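Local atomic coordinates of alpha-Amylase (Thermotoga maritima, PDB entry 2B5D), a protein that belongs to glycoside hydrolase family 57, is named an alpha-amylase, and combines an alpha/beta domain with further helical regions. Residues 5-10 with 365-370; 239-244 with 342-347; 322-327 with 375-380. All blocks are in the same frame, centred on the assembly; numbering follows the deposited sequence.

Contact 1 (5-10 with 365-370); sequences ILIFLH and KRFFEL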
loop_
_atom_site.group_PDB
_atom_site.type_symbol
_atom_site.label_atom_id
_atom_site.label_comp_id
_atom_site.label_asym_id
_atom_site.label_seq_id
_atom_site.Cartn_x
_atom_site.Cartn_y
_atom_site.Cartn_z
ATOM N N ILE A 5 17.981 -44.385 -14.109
ATOM C CA ILE A 5 17.203 -43.155 -14.001
ATOM C C ILE A 5 16.916 -42.791 -12.577
ATOM O O ILE A 5 16.258 -43.550 -11.835
ATOM C CB ILE A 5 16.016 -42.908 -15.098
ATOM C CG1 ILE A 5 14.788 -43.773 -14.865
ATOM C CG2 ILE A 5 16.528 -42.960 -16.608
ATOM C CD1 ILE A 5 13.754 -43.033 -13.991
ATOM N N LEU A 6 17.471 -41.654 -12.170
ATOM C CA LEU A 6 17.256 -41.193 -10.795
ATOM C C LEU A 6 16.306 -39.979 -10.745
ATOM O O LEU A 6 16.692 -38.846 -11.044
ATOM C CB LEU A 6 18.601 -41.050 -10.021
ATOM C CG LEU A 6 18.905 -40.224 -8.757
ATOM C CD1 LEU A 6 17.862 -40.209 -7.653
ATOM C CD2 LEU A 6 20.325 -40.549 -8.208
ATOM N N ILE A 7 15.045 -40.264 -10.409
ATOM C CA ILE A 7 14.033 -39.211 -10.284
ATOM C C ILE A 7 14.097 -38.671 -8.875
ATOM O O ILE A 7 13.980 -39.398 -7.897
ATOM C CB ILE A 7 12.547 -39.691 -10.611
ATOM C CG1 ILE A 7 12.370 -40.140 -12.067
ATOM C CG2 ILE A 7 11.526 -38.592 -10.283
ATOM C CD1 ILE A 7 13.104 -39.275 -13.099
ATOM N N PHE A 8 14.248 -37.369 -8.769
ATOM C CA PHE A 8 14.266 -36.766 -7.445
ATOM C C PHE A 8 13.136 -35.727 -7.296
ATOM O O PHE A 8 13.029 -34.790 -8.094
ATOM C CB PHE A 8 15.664 -36.153 -7.141
ATOM C CG PHE A 8 15.737 -35.527 -5.780
ATOM C CD1 PHE A 8 16.231 -36.250 -4.675
ATOM C CD2 PHE A 8 15.255 -34.240 -5.579
ATOM C CE1 PHE A 8 16.260 -35.689 -3.378
ATOM C CE2 PHE A 8 15.259 -33.671 -4.287
ATOM C CZ PHE A 8 15.780 -34.378 -3.192
ATOM N N LEU A 9 12.311 -35.906 -6.272
ATOM C CA LEU A 9 11.300 -34.937 -5.865
ATOM C C LEU A 9 11.675 -34.196 -4.602
ATOM O O LEU A 9 11.875 -34.814 -3.521
ATOM C CB LEU A 9 9.974 -35.655 -5.571
ATOM C CG LEU A 9 9.302 -36.417 -6.716
ATOM C CD1 LEU A 9 7.930 -36.955 -6.274
ATOM C CD2 LEU A 9 9.210 -35.582 -7.979
ATOM N N HIS A 10 11.711 -32.872 -4.726
ATOM C CA HIS A 10 11.894 -31.978 -3.590
ATOM C C HIS A 10 10.534 -31.520 -2.981
ATOM O O HIS A 10 9.771 -30.729 -3.606
ATOM C CB HIS A 10 12.710 -30.753 -4.021
ATOM C CG HIS A 10 12.961 -29.782 -2.922
ATOM N ND1 HIS A 10 13.387 -30.173 -1.666
ATOM C CD2 HIS A 10 12.905 -28.428 -2.896
ATOM C CE1 HIS A 10 13.546 -29.102 -0.909
ATOM N NE2 HIS A 10 13.288 -28.029 -1.641
ATOM N N LYS A 365 3.462 -42.335 -12.454
ATOM C CA LYS A 365 3.167 -43.752 -12.286
ATOM C C LYS A 365 3.343 -44.484 -13.617
ATOM O O LYS A 365 3.882 -45.582 -13.668
ATOM C CB LYS A 365 1.750 -43.953 -11.760
ATOM C CG LYS A 365 1.424 -45.410 -11.417
ATOM C CD LYS A 365 -0.053 -45.652 -11.624
ATOM C CE LYS A 365 -0.477 -46.976 -11.028
ATOM N NZ LYS A 365 -1.915 -47.173 -11.321
ATOM N N ARG A 366 2.902 -43.858 -14.693
ATOM C CA ARG A 366 3.009 -44.464 -15.990
ATOM C C ARG A 366 4.448 -44.510 -16.440
ATOM O O ARG A 366 4.849 -45.481 -17.068
ATOM C CB ARG A 366 2.087 -43.781 -17.020
ATOM C CG ARG A 366 0.617 -44.196 -16.823
ATOM C CD ARG A 366 0.398 -45.757 -16.824
ATOM N NE ARG A 366 0.691 -46.308 -18.153
ATOM C CZ ARG A 366 1.446 -47.373 -18.392
ATOM N NH1 ARG A 366 1.648 -47.760 -19.643
ATOM N NH2 ARG A 366 1.985 -48.062 -17.385
ATOM N N PHE A 367 5.214 -43.469 -16.112
ATOM C CA PHE A 367 6.624 -43.424 -16.481
ATOM C C PHE A 367 7.394 -44.488 -15.730
ATOM O O PHE A 367 8.257 -45.117 -16.303
ATOM C CB PHE A 367 7.224 -42.045 -16.247
ATOM C CG PHE A 367 8.675 -41.948 -16.592
ATOM C CD1 PHE A 367 9.078 -41.857 -17.914
ATOM C CD2 PHE A 367 9.648 -41.903 -15.581
ATOM C CE1 PHE A 367 10.451 -41.747 -18.255
ATOM C CE2 PHE A 367 11.014 -41.788 -15.897
ATOM C CZ PHE A 367 11.425 -41.718 -17.243
ATOM N N PHE A 368 7.071 -44.707 -14.459
ATOM C CA PHE A 368 7.738 -45.758 -13.701
ATOM C C PHE A 368 7.459 -47.121 -14.309
ATOM O O PHE A 368 8.391 -47.903 -14.521
ATOM C CB PHE A 368 7.352 -45.744 -12.221
ATOM C CG PHE A 368 7.966 -44.614 -11.436
ATOM C CD1 PHE A 368 8.980 -43.820 -11.984
ATOM C CD2 PHE A 368 7.559 -44.368 -10.128
ATOM C CE1 PHE A 368 9.553 -42.804 -11.254
ATOM C CE2 PHE A 368 8.141 -43.351 -9.379
ATOM C CZ PHE A 368 9.137 -42.571 -9.941
ATOM N N GLU A 369 6.193 -47.389 -14.613
ATOM C CA GLU A 369 5.796 -48.689 -15.157
ATOM C C GLU A 369 6.459 -48.957 -16.502
ATOM O O GLU A 369 6.878 -50.076 -16.784
ATOM C CB GLU A 369 4.266 -48.827 -15.234
ATOM C CG GLU A 369 3.600 -48.859 -13.865
ATOM C CD GLU A 369 2.069 -48.823 -13.898
ATOM O OE1 GLU A 369 1.454 -48.285 -14.871
ATOM O OE2 GLU A 369 1.475 -49.355 -12.926
ATOM N N LEU A 370 6.571 -47.912 -17.313
ATOM C CA LEU A 370 7.252 -47.979 -18.596
ATOM C C LEU A 370 8.738 -48.228 -18.437
ATOM O O LEU A 370 9.300 -49.063 -19.155
ATOM C CB LEU A 370 7.018 -46.694 -19.366
ATOM C CG LEU A 370 5.964 -46.620 -20.482
ATOM C CD1 LEU A 370 4.966 -47.785 -20.514
ATOM C CD2 LEU A 370 5.268 -45.294 -20.381
#

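Contact 2 (239-244 with 342-347); sequences PESSEQ and PVIVAP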
loop_
_atom_site.group_PDB
_atom_site.type_symbol
_atom_site.label_atom_id
_atom_site.label_comp_id
_atom_site.label_asym_id
_atom_site.label_seq_id
_atom_site.Cartn_x
_atom_site.Cartn_y
_atom_site.Cartn_z
ATOM N N PRO A 239 20.881 -31.541 -17.085
ATOM C CA PRO A 239 20.255 -30.316 -17.552
ATOM C C PRO A 239 19.299 -30.566 -18.766
ATOM O O PRO A 239 18.513 -29.689 -19.115
ATOM C CB PRO A 239 21.454 -29.467 -18.008
ATOM C CG PRO A 239 22.552 -30.539 -18.372
ATOM C CD PRO A 239 22.283 -31.704 -17.537
ATOM N N GLU A 240 19.419 -31.727 -19.405
ATOM C CA GLU A 240 18.491 -32.184 -20.423
ATOM C C GLU A 240 17.180 -32.610 -19.809
ATOM O O GLU A 240 16.163 -32.647 -20.520
ATOM C CB GLU A 240 19.069 -33.351 -21.228
ATOM C CG GLU A 240 20.278 -32.982 -21.994
ATOM C CD GLU A 240 20.631 -34.022 -23.045
ATOM O OE1 GLU A 240 21.735 -33.922 -23.620
ATOM O OE2 GLU A 240 19.818 -34.932 -23.302
ATOM N N SER A 241 17.179 -32.941 -18.515
ATOM C CA SER A 241 15.918 -33.191 -17.827
ATOM C C SER A 241 15.478 -31.968 -16.959
ATOM O O SER A 241 14.922 -32.129 -15.896
ATOM C CB SER A 241 15.959 -34.482 -17.017
ATOM O OG SER A 241 16.497 -35.605 -17.723
ATOM N N SER A 242 15.732 -30.741 -17.420
ATOM C CA SER A 242 15.403 -29.513 -16.666
ATOM C C SER A 242 13.916 -29.223 -16.439
ATOM O O SER A 242 13.040 -29.904 -16.973
ATOM C CB SER A 242 15.986 -28.279 -17.371
ATOM O OG SER A 242 15.046 -27.759 -18.348
ATOM N N GLU A 243 13.681 -28.163 -15.659
ATOM C CA GLU A 243 12.378 -27.482 -15.427
ATOM C C GLU A 243 11.448 -27.275 -16.659
ATOM O O GLU A 243 10.229 -27.409 -16.546
ATOM C CB GLU A 243 12.672 -26.101 -14.813
ATOM C CG GLU A 243 13.935 -25.400 -15.430
ATOM C CD GLU A 243 15.181 -25.415 -14.489
ATOM O OE1 GLU A 243 16.317 -25.676 -14.968
ATOM O OE2 GLU A 243 15.013 -25.134 -13.270
ATOM N N GLN A 244 12.026 -26.932 -17.810
ATOM C CA GLN A 244 11.276 -26.768 -19.066
ATOM C C GLN A 244 10.418 -27.953 -19.508
ATOM O O GLN A 244 9.289 -27.758 -19.993
ATOM C CB GLN A 244 12.180 -26.289 -20.186
ATOM C CG GLN A 244 12.235 -24.796 -20.189
ATOM C CD GLN A 244 13.116 -24.208 -21.249
ATOM O OE1 GLN A 244 14.329 -24.147 -21.095
ATOM N NE2 GLN A 244 12.503 -23.708 -22.312
ATOM N N PRO A 342 25.213 -44.701 -17.491
ATOM C CA PRO A 342 24.927 -43.335 -17.055
ATOM C C PRO A 342 23.945 -43.347 -15.891
ATOM O O PRO A 342 23.140 -44.285 -15.745
ATOM C CB PRO A 342 24.328 -42.677 -18.287
ATOM C CG PRO A 342 23.743 -43.858 -19.083
ATOM C CD PRO A 342 24.647 -45.006 -18.825
ATOM N N VAL A 343 24.085 -42.381 -14.987
ATOM C CA VAL A 343 22.992 -42.145 -14.057
ATOM C C VAL A 343 22.441 -40.757 -14.300
ATOM O O VAL A 343 23.140 -39.766 -14.307
ATOM C CB VAL A 343 23.216 -42.651 -12.555
ATOM C CG1 VAL A 343 24.597 -43.175 -12.316
ATOM C CG2 VAL A 343 22.738 -41.657 -11.492
ATOM N N ILE A 344 21.179 -40.736 -14.666
ATOM C CA ILE A 344 20.570 -39.527 -15.193
ATOM C C ILE A 344 19.838 -38.980 -14.009
ATOM O O ILE A 344 18.921 -39.659 -13.454
ATOM C CB ILE A 344 19.659 -39.864 -16.429
ATOM C CG1 ILE A 344 20.569 -40.315 -17.598
ATOM C CG2 ILE A 344 18.783 -38.696 -16.750
ATOM C CD1 ILE A 344 19.897 -41.164 -18.708
ATOM N N VAL A 345 20.305 -37.821 -13.538
ATOM C CA VAL A 345 19.690 -37.252 -12.308
ATOM C C VAL A 345 18.699 -36.147 -12.668
ATOM O O VAL A 345 19.071 -35.095 -13.267
ATOM C CB VAL A 345 20.717 -36.735 -11.240
ATOM C CG1 VAL A 345 19.953 -36.235 -9.923
ATOM C CG2 VAL A 345 21.748 -37.827 -10.889
ATOM N N ALA A 346 17.451 -36.406 -12.308
ATOM C CA ALA A 346 16.334 -35.512 -12.688
ATOM C C ALA A 346 15.461 -35.118 -11.473
ATOM O O ALA A 346 14.578 -35.891 -11.045
ATOM C CB ALA A 346 15.491 -36.178 -13.802
ATOM N N PRO A 347 15.798 -33.976 -10.842
ATOM C CA PRO A 347 15.087 -33.430 -9.708
ATOM C C PRO A 347 13.983 -32.433 -10.061
ATOM O O PRO A 347 14.182 -31.530 -10.885
ATOM C CB PRO A 347 16.175 -32.698 -8.934
ATOM C CG PRO A 347 17.072 -32.234 -9.960
ATOM C CD PRO A 347 17.022 -33.199 -11.109
#

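Contact 3 (322-327 with 375-380); sequences DFLHKK and KDLKLV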
loop_
_atom_site.group_PDB
_atom_site.type_symbol
_atom_site.label_atom_id
_atom_site.label_comp_id
_atom_site.label_asym_id
_atom_site.label_seq_id
_atom_site.Cartn_x
_atom_site.Cartn_y
_atom_site.Cartn_z
ATOM N N ASP A 322 6.704 -40.347 -24.610
ATOM C CA ASP A 322 7.658 -39.384 -25.122
ATOM C C ASP A 322 8.899 -39.332 -24.200
ATOM O O ASP A 322 10.039 -39.445 -24.647
ATOM C CB ASP A 322 7.041 -37.999 -25.211
ATOM C CG ASP A 322 7.827 -37.092 -26.084
ATOM O OD1 ASP A 322 7.877 -37.374 -27.284
ATOM O OD2 ASP A 322 8.391 -36.086 -25.623
ATOM N N PHE A 323 8.659 -39.139 -22.913
ATOM C CA PHE A 323 9.744 -38.990 -21.995
ATOM C C PHE A 323 10.611 -40.261 -21.916
ATOM O O PHE A 323 11.846 -40.157 -22.033
ATOM C CB PHE A 323 9.272 -38.513 -20.614
ATOM C CG PHE A 323 10.352 -37.808 -19.840
ATOM C CD1 PHE A 323 10.986 -36.703 -20.393
ATOM C CD2 PHE A 323 10.742 -38.263 -18.582
ATOM C CE1 PHE A 323 11.992 -36.086 -19.716
ATOM C CE2 PHE A 323 11.743 -37.639 -17.884
ATOM C CZ PHE A 323 12.368 -36.541 -18.439
ATOM N N LEU A 324 9.954 -41.421 -21.766
ATOM C CA LEU A 324 10.603 -42.730 -21.902
ATOM C C LEU A 324 11.519 -42.845 -23.118
ATOM O O LEU A 324 12.719 -43.164 -22.971
ATOM C CB LEU A 324 9.575 -43.845 -21.969
ATOM C CG LEU A 324 10.115 -45.262 -22.220
ATOM C CD1 LEU A 324 10.594 -45.959 -20.945
ATOM C CD2 LEU A 324 9.046 -46.111 -22.925
ATOM N N HIS A 325 10.989 -42.566 -24.312
ATOM C CA HIS A 325 11.788 -42.659 -25.517
ATOM C C HIS A 325 12.937 -41.682 -25.486
ATOM O O HIS A 325 14.035 -42.023 -25.873
ATOM C CB HIS A 325 10.928 -42.604 -26.824
ATOM C CG HIS A 325 9.856 -43.661 -26.858
ATOM N ND1 HIS A 325 8.642 -43.490 -27.499
ATOM C CD2 HIS A 325 9.789 -44.876 -26.253
ATOM C CE1 HIS A 325 7.884 -44.556 -27.299
ATOM N NE2 HIS A 325 8.555 -45.410 -26.542
ATOM N N LYS A 326 12.715 -40.470 -25.018
ATOM C CA LYS A 326 13.861 -39.544 -24.811
ATOM C C LYS A 326 14.963 -40.053 -23.834
ATOM O O LYS A 326 16.138 -39.834 -24.071
ATOM C CB LYS A 326 13.364 -38.180 -24.381
ATOM C CG LYS A 326 12.660 -37.510 -25.500
ATOM C CD LYS A 326 11.914 -36.277 -25.079
ATOM C CE LYS A 326 12.054 -35.272 -26.180
ATOM N NZ LYS A 326 10.966 -35.478 -27.168
ATOM N N LYS A 327 14.584 -40.770 -22.781
ATOM C CA LYS A 327 15.586 -41.214 -21.779
ATOM C C LYS A 327 16.345 -42.456 -22.263
ATOM O O LYS A 327 17.526 -42.674 -21.905
ATOM C CB LYS A 327 14.934 -41.502 -20.411
ATOM C CG LYS A 327 14.229 -40.302 -19.713
ATOM C CD LYS A 327 15.166 -39.136 -19.464
ATOM C CE LYS A 327 15.189 -38.191 -20.646
ATOM N NZ LYS A 327 16.106 -37.025 -20.545
ATOM N N LYS A 375 13.943 -52.264 -21.604
ATOM C CA LYS A 375 15.158 -53.050 -21.634
ATOM C C LYS A 375 16.402 -52.141 -21.681
ATOM O O LYS A 375 17.533 -52.618 -21.602
ATOM C CB LYS A 375 15.125 -54.042 -22.828
ATOM C CG LYS A 375 14.141 -55.226 -22.645
ATOM C CD LYS A 375 14.322 -55.944 -21.278
ATOM C CE LYS A 375 13.246 -57.029 -21.012
ATOM N NZ LYS A 375 13.474 -58.294 -21.794
ATOM N N ASP A 376 16.194 -50.838 -21.810
ATOM C CA ASP A 376 17.302 -49.886 -21.906
ATOM C C ASP A 376 17.579 -49.141 -20.551
ATOM O O ASP A 376 18.530 -48.358 -20.449
ATOM C CB ASP A 376 17.007 -48.852 -23.027
ATOM C CG ASP A 376 17.213 -49.413 -24.481
ATOM O OD1 ASP A 376 18.258 -50.079 -24.777
ATOM O OD2 ASP A 376 16.342 -49.128 -25.359
ATOM N N LEU A 377 16.741 -49.377 -19.538
ATOM C CA LEU A 377 16.570 -48.432 -18.423
ATOM C C LEU A 377 16.116 -49.111 -17.164
ATOM O O LEU A 377 15.324 -50.048 -17.183
ATOM C CB LEU A 377 15.545 -47.320 -18.727
ATOM C CG LEU A 377 15.750 -46.209 -19.742
ATOM C CD1 LEU A 377 14.565 -45.297 -19.661
ATOM C CD2 LEU A 377 17.031 -45.414 -19.537
ATOM N N LYS A 378 16.636 -48.585 -16.067
ATOM C CA LYS A 378 16.335 -49.039 -14.727
ATOM C C LYS A 378 16.056 -47.796 -13.847
ATOM O O LYS A 378 16.734 -46.772 -13.971
ATOM C CB LYS A 378 17.566 -49.783 -14.206
ATOM C CG LYS A 378 17.337 -50.553 -12.888
ATOM C CD LYS A 378 18.483 -51.495 -12.621
ATOM C CE LYS A 378 19.818 -50.839 -12.991
ATOM N NZ LYS A 378 20.984 -51.413 -12.216
ATOM N N LEU A 379 15.047 -47.871 -12.992
ATOM C CA LEU A 379 14.890 -46.866 -11.944
ATOM C C LEU A 379 15.867 -47.233 -10.833
ATOM O O LEU A 379 15.957 -48.393 -10.489
ATOM C CB LEU A 379 13.486 -46.858 -11.370
ATOM C CG LEU A 379 12.294 -46.562 -12.294
ATOM C CD1 LEU A 379 10.969 -46.682 -11.500
ATOM C CD2 LEU A 379 12.400 -45.209 -12.956
ATOM N N VAL A 380 16.590 -46.238 -10.306
ATOM C CA VAL A 380 17.455 -46.382 -9.120
ATOM C C VAL A 380 17.128 -45.298 -8.092
ATOM O O VAL A 380 16.597 -44.245 -8.446
ATOM C CB VAL A 380 18.982 -46.291 -9.500
ATOM C CG1 VAL A 380 19.362 -47.375 -10.514
ATOM C CG2 VAL A 380 19.374 -44.893 -10.049
#

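Contact 1 (5-10 with 365-370)
F367 and F368 of helix 365-370 take different first torsions, and their rings meet I5 and I7 of strand 5-10. F367 holds CG trans to its backbone N (chi1 179°), which carries the ring out toward I5; F368 sets CG beside the backbone N instead (chi1 -74°), and its ring swings in toward I7. I5 CD1 meets the edge of F367, 3.6 Å from CE2 and near the plane of the ring, although the placement of this methyl is doubtful because it crowds L379 CD2. I7 CD1 approaches the same CE2 obliquely at 4.3 Å, while I7 CG1 lies at the edge of F368, in the plane of the ring and 4.0 Å from CE1. The contact is purely apolar. M44, I48 and F51 pack further round F368, and F323 of helix 309-338 meets the ring of F367. The axes of the two short segments lie 11.8 Å apart and run nearly antiparallel, at 163°. Helix 360-373 links strands 343-349 and 377-379, both parallel to strand 3-11 and paired with it; this is the helix layer of a beta-alpha-beta crossover passing over a central strand in an alpha/beta fold.

Contact 2 (239-244 with 342-347)
S241 and A346 bring the two backbones to 5.7 Å between CA atoms, although one belongs to a loop and the other to a strand. Residues 343-347 are extended, whereas 239-244 coils on itself: S242 N reaches back to P239 O in a weak bond, and the chain then enters a 3-10 segment at 243-244. An ST turn marks that entry, with Q244 N donating to S242 OG at 3.2 Å and an N-H...O angle of 143°. Between 239-244 and 342-347 the contact is made by side chains; just before the loop segment, D238 bonds V345 through the backbone.

The junction rests on one small residue. S241 points its CB at the strand and lays it against A346 CB, methylene to methyl, at 3.7 Å. Its OG sits beside the backbone N (chi1 -47°), a rotation that brings the oxygen alongside I344 CG2 at 4.0 Å. This hydroxyl has apolar neighbours on the strand but polar partners elsewhere, being hydrogen-bonded to D238 OD2 and to K327 NZ; the carboxylate and ammonium groups would be expected to polarise it. D238 also binds the backbone N of E240 through its other oxygen, which ties the side chain that holds S241 to the start of the loop. P239 and E240 pack on W212 of the second subunit.

Strand 343-349 is flanked in the sheet by strand 3-11, on which V345, A346 and P347 pack, while Q330 of helix 309-338 touches both I344 and E240.

Contact 3 (322-327 with 375-380)
Apolar contact comes first, and L377 supplies the strand's share of it. CG stands beside the backbone N (chi1 -69°) and chi2 is extended, which spreads the two methyls over different parts of helix segment 322-327. CD1 does double duty, meeting L324 CD1 methyl to methyl at 4.2 Å and K327 CB at 3.9 Å. CD2 rests on the backbone, 3.7 Å from K327 O.

A second apolar element lies within the helix. The chain of K327 bends at chi2 and chi3, and its CG sits 4.1 Å above one face of the F323 ring, offset toward the rim. The bends lead the ammonium group away from the strand, and NZ binds Q330 OE1.

Charged pairs stand apart from the leucines. K326 NZ forms a salt bridge with D322 OD2 at 3.1 Å, meeting the oxygen on its syn side but 31° out of the carboxylate plane. Y252 OH holds the same oxygen, and K326 makes a cation-pi contact with F213 of the second subunit. On the strand side, D376 is salt-bridged to R332.

L377 of strand 377-379 also packs on A331 of helix 309-338, on V371 of helix 360-373 and on I5 of the neighbouring parallel strand 3-11. Helices packed in this way on a parallel sheet form the layering of an alpha/beta fold.

How the contacts relate
Three small contacts share one sheet, in which strand 3-11 is the common member. Its pairing carries contact 1 into contact 2, whose centre is about 11 Å away, through probable hydrogen bonds L6 N to I344 O (2.8 Å) and F8 N to A346 O (2.7 Å). Toward contact 3, about 9 Å between centres, I5 N probably bonds K378 O at 2.7 Å, and the helices also meet, F367 CE1 lying 3.5 Å from F323 CD2. Contacts 2 and 3, with centres about 12 Å apart, are joined by the hydrogen bond of K327 NZ with S241 OG, 3.2 Å long. Helix 309-338 therefore touches the 239-244 loop and strands 343-349 and 377-379.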